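Local coordinates for protein omega-class glutathione S-transferase (Bombyx mori, PDB 3WD6) that binds glutathione and probably catalyses glutathione transfer and glutathione-dependent reduction of dehydroascorbate, at residues 39-44 against 76-81. Residues are numbered along the deposited sequence; the frame is centred on the assembly and turned at random.
With GSH (glutathione), chain J.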
ATOM      1  N   PRO A  39      -2.078  -1.559  -3.839  1.00 20.24           N
ATOM      2  CA  PRO A  39      -1.439  -0.716  -2.808  1.00 21.62           C
ATOM      3  C   PRO A  39      -2.154  -0.820  -1.473  1.00 22.74           C
ATOM      4  O   PRO A  39      -1.479  -0.707  -0.432  1.00 22.24           O
ATOM      5  CB  PRO A  39      -1.554   0.717  -3.361  1.00 17.65           C
ATOM      6  CG  PRO A  39      -2.703   0.663  -4.331  1.00 20.53           C
ATOM      7  CD  PRO A  39      -2.700  -0.763  -4.911  1.00 20.69           C
ATOM      8  N   TYR A  40      -3.479  -1.008  -1.491  1.00 19.99           N
ATOM      9  CA  TYR A  40      -4.220  -1.079  -0.232  1.00 20.10           C
ATOM     10  C   TYR A  40      -3.777  -2.289   0.569  1.00 20.07           C
ATOM     11  O   TYR A  40      -3.506  -2.191   1.776  1.00 20.52           O
ATOM     12  CB  TYR A  40      -5.737  -1.071  -0.461  1.00 21.83           C
ATOM     13  CG  TYR A  40      -6.212   0.263  -0.968  1.00 21.89           C
ATOM     14  CD1 TYR A  40      -6.363   1.347  -0.100  1.00 19.92           C
ATOM     15  CD2 TYR A  40      -6.457   0.462  -2.326  1.00 24.15           C
ATOM     16  CE1 TYR A  40      -6.773   2.585  -0.566  1.00 20.63           C
ATOM     17  CE2 TYR A  40      -6.871   1.703  -2.805  1.00 25.73           C
ATOM     18  CZ  TYR A  40      -7.029   2.757  -1.919  1.00 25.02           C
ATOM     19  OH  TYR A  40      -7.424   3.986  -2.397  1.00 28.48           O
ATOM     20  N   ALA A  41      -3.685  -3.430  -0.103  1.00 19.87           N
ATOM     21  CA  ALA A  41      -3.206  -4.637   0.552  1.00 18.59           C
ATOM     22  C   ALA A  41      -1.750  -4.462   1.009  1.00 17.17           C
ATOM     23  O   ALA A  41      -1.341  -5.050   2.018  1.00 17.88           O
ATOM     24  CB  ALA A  41      -3.354  -5.821  -0.376  1.00 18.94           C
ATOM     25  N   GLN A  42      -0.976  -3.645   0.287  1.00 17.44           N
ATOM     26  CA  GLN A  42       0.429  -3.405   0.661  1.00 18.68           C
ATOM     27  C   GLN A  42       0.565  -2.820   2.081  1.00 18.88           C
ATOM     28  O   GLN A  42       1.522  -3.124   2.810  1.00 16.42           O
ATOM     29  CB  GLN A  42       1.142  -2.502  -0.350  1.00 16.95           C
ATOM     30  CG  GLN A  42       2.643  -2.394  -0.103  1.00 16.02           C
ATOM     31  CD  GLN A  42       3.353  -1.518  -1.131  1.00 18.28           C
ATOM     32  OE1 GLN A  42       2.705  -0.940  -2.026  1.00 18.76           O
ATOM     33  NE2 GLN A  42       4.690  -1.399  -1.002  1.00 14.62           N
ATOM     34  N   ARG A  43      -0.397  -1.984   2.466  1.00 18.43           N
ATOM     35  CA  ARG A  43      -0.455  -1.455   3.828  1.00 19.37           C
ATOM     36  C   ARG A  43      -0.379  -2.568   4.856  1.00 19.67           C
ATOM     37  O   ARG A  43       0.336  -2.447   5.865  1.00 19.47           O
ATOM     38  CB  ARG A  43      -1.750  -0.666   4.040  1.00 17.45           C
ATOM     39  CG  ARG A  43      -1.766   0.661   3.363  1.00 16.49           C
ATOM     40  CD  ARG A  43      -3.149   1.208   3.375  1.00 19.97           C
ATOM     41  NE  ARG A  43      -3.161   2.650   3.157  1.00 18.62           N
ATOM     42  CZ  ARG A  43      -4.265   3.379   3.095  1.00 18.81           C
ATOM     43  NH1 ARG A  43      -5.461   2.783   3.214  1.00 17.48           N
ATOM     44  NH2 ARG A  43      -4.167   4.699   2.926  1.00 17.77           N
ATOM     45  N   THR A  44      -1.122  -3.647   4.611  1.00 18.19           N
ATOM     46  CA  THR A  44      -1.180  -4.745   5.568  1.00 16.88           C
ATOM     47  C   THR A  44       0.163  -5.490   5.602  1.00 17.98           C
ATOM     48  O   THR A  44       0.680  -5.799   6.680  1.00 19.82           O
ATOM     49  CB  THR A  44      -2.354  -5.688   5.244  1.00 17.66           C
ATOM     50  OG1 THR A  44      -3.590  -4.947   5.280  1.00 15.95           O
ATOM     51  CG2 THR A  44      -2.407  -6.844   6.243  1.00 17.22           C
ATOM     52  N   ALA A  76     -15.769  -8.186  -1.313  1.00 29.84           N
ATOM     53  CA  ALA A  76     -14.969  -8.738  -2.418  1.00 35.47           C
ATOM     54  C   ALA A  76     -13.694  -7.915  -2.726  1.00 27.15           C
ATOM     55  O   ALA A  76     -13.263  -7.809  -3.876  1.00 26.25           O
ATOM     56  CB  ALA A  76     -15.826  -8.937  -3.684  1.00 31.68           C
ATOM     57  N   LYS A  77     -13.081  -7.368  -1.683  1.00 27.07           N
ATOM     58  CA  LYS A  77     -11.856  -6.595  -1.840  1.00 28.86           C
ATOM     59  C   LYS A  77     -10.671  -7.226  -1.126  1.00 27.40           C
ATOM     60  O   LYS A  77     -10.847  -8.108  -0.256  1.00 25.14           O
ATOM     61  CB  LYS A  77     -12.056  -5.168  -1.326  1.00 24.41           C
ATOM     62  CG  LYS A  77     -12.863  -4.293  -2.267  1.00 27.08           C
ATOM     63  CD  LYS A  77     -13.304  -3.014  -1.575  1.00 29.26           C
ATOM     64  CE  LYS A  77     -14.258  -2.234  -2.459  1.00 32.41           C
ATOM     65  NZ  LYS A  77     -14.786  -1.016  -1.771  1.00 34.49           N
ATOM     66  N   VAL A  78      -9.471  -6.777  -1.509  1.00 23.53           N
ATOM     67  CA  VAL A  78      -8.256  -7.035  -0.722  1.00 21.74           C
ATOM     68  C   VAL A  78      -7.776  -5.704  -0.152  1.00 20.73           C
ATOM     69  O   VAL A  78      -8.056  -4.647  -0.730  1.00 23.29           O
ATOM     70  CB  VAL A  78      -7.134  -7.667  -1.572  1.00 20.11           C
ATOM     71  CG1 VAL A  78      -7.455  -9.126  -1.893  1.00 21.30           C
ATOM     72  CG2 VAL A  78      -6.900  -6.855  -2.846  1.00 20.28           C
ATOM     73  N   PRO A  79      -7.057  -5.732   0.980  1.00 18.94           N
ATOM     74  CA  PRO A  79      -6.701  -6.940   1.738  1.00 20.90           C
ATOM     75  C   PRO A  79      -7.819  -7.424   2.678  1.00 22.88           C
ATOM     76  O   PRO A  79      -8.787  -6.700   3.014  1.00 20.80           O
ATOM     77  CB  PRO A  79      -5.550  -6.447   2.627  1.00 20.32           C
ATOM     78  CG  PRO A  79      -5.982  -4.996   2.973  1.00 19.14           C
ATOM     79  CD  PRO A  79      -6.580  -4.492   1.642  1.00 18.07           C
ATOM     80  N   ALA A  80      -7.657  -8.668   3.104  1.00 21.00           N
ATOM     81  CA  ALA A  80      -8.333  -9.171   4.286  1.00 23.07           C
ATOM     82  C   ALA A  80      -7.336 -10.039   5.068  1.00 22.68           C
ATOM     83  O   ALA A  80      -6.533 -10.771   4.452  1.00 22.94           O
ATOM     84  CB  ALA A  80      -9.562  -9.984   3.906  1.00 22.00           C
ATOM     85  N   ILE A  81      -7.376  -9.958   6.402  1.00 18.35           N
ATOM     86  CA  ILE A  81      -6.617 -10.896   7.214  1.00 21.98           C
ATOM     87  C   ILE A  81      -7.541 -11.939   7.869  1.00 22.32           C
ATOM     88  O   ILE A  81      -8.703 -11.649   8.197  1.00 24.35           O
ATOM     89  CB  ILE A  81      -5.731 -10.186   8.290  1.00 20.43           C
ATOM     90  CG1 ILE A  81      -6.597  -9.542   9.377  1.00 23.67           C
ATOM     91  CG2 ILE A  81      -4.822  -9.152   7.641  1.00 19.27           C
ATOM     92  CD1 ILE A  81      -5.782  -8.801  10.454  1.00 21.88           C
TER
HETATM   93  N1  GSH J 306     -11.053   0.738   1.275  1.00 22.60           N
HETATM   94  CA1 GSH J 306     -10.430  -0.555   0.965  1.00 22.33           C
HETATM   95  C1  GSH J 306      -9.183  -0.813   1.803  1.00 21.95           C
HETATM   96  O11 GSH J 306      -8.805  -2.006   2.093  1.00 17.97           O
HETATM   97  O12 GSH J 306      -8.523   0.191   2.247  1.00 20.30           O
HETATM   98  CB1 GSH J 306     -10.125  -0.595  -0.527  1.00 24.41           C
HETATM   99  CG1 GSH J 306      -9.262  -1.701  -1.043  1.00 24.79           C
HETATM  100  CD1 GSH J 306      -9.312  -1.919  -2.534  1.00 22.98           C
HETATM  101  OE1 GSH J 306      -9.757  -1.070  -3.298  1.00 24.40           O
HETATM  102  N2  GSH J 306      -8.831  -3.147  -3.091  1.00 26.71           N
HETATM  103  CA2 GSH J 306      -8.930  -3.308  -4.545  1.00 25.68           C
HETATM  104  C2  GSH J 306      -9.929  -4.412  -4.818  1.00 28.43           C
HETATM  105  O2  GSH J 306      -9.894  -5.424  -4.127  1.00 27.94           O
HETATM  106  CB2 GSH J 306      -7.607  -3.699  -5.101  1.00 29.25           C
HETATM  107  SG2 GSH J 306      -6.385  -2.456  -5.316  1.00 35.47           S
HETATM  108  N3  GSH J 306     -10.893  -4.272  -5.888  1.00 35.75           N
HETATM  109  CA3 GSH J 306     -11.852  -5.345  -6.152  1.00 36.79           C
HETATM  110  C3  GSH J 306     -12.335  -5.455  -7.543  1.00 41.12           C
HETATM  111  O31 GSH J 306     -11.511  -5.660  -8.474  1.00 43.80           O
HETATM  112  O32 GSH J 306     -13.563  -5.356  -7.785  1.00 45.58           O
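P79 lays its ring against the N-terminal part of helix 39-51, where A41 and T44 receive it, a clear example of how the cis-proline loop of the thioredoxin-like fold is fitted to the helix beside it. The tight part is largely apolar. The CB atoms of A41 and P79 meet at 3.8 Å, and CD of P79 reaches to 3.5 Å from N of A41, so the pyrrolidine lies along the helix backbone as well as its side chains. The two branches of T44 part: CG2, anti to the backbone N, extends to CG2 of I81 (3.6 Å), whereas OG1 lies beside CG of P79 and finds its hydrogen bond with T95 OG1 on helix 92-102. Strand 80-82, to which I81 belongs, thereby touches the same helix.

Toward Y40 the two segments draw apart and glutathione fills the interval. Y40 meets CD of P79 with its carbonyl carbon at 3.7 Å and, less closely, with CB; its ring, with CG anti to the carbonyl carbon (chi1 -69°), swings away from the loop, and one face takes CB1 of the ligand near the rim. The ring's hydroxyl is bonded to Q130. This side is less deeply buried, Y40 and K77 both being partly exposed.

On the loop side, V78 grips the cysteine part of glutathione like a strand partner: its N donates to GSH O2 at 3.0 Å, and its O accepts from GSH N2 at 2.9 Å, both fairly straight (160° and 151°). The cis peptide before P79 joins this polar pair directly to the apolar helix contact. The chemistry therefore divides the work: mostly hydrocarbon packing sets the loop against the helix, while the main-chain N and O of V78 are left to read the peptide backbone of glutathione.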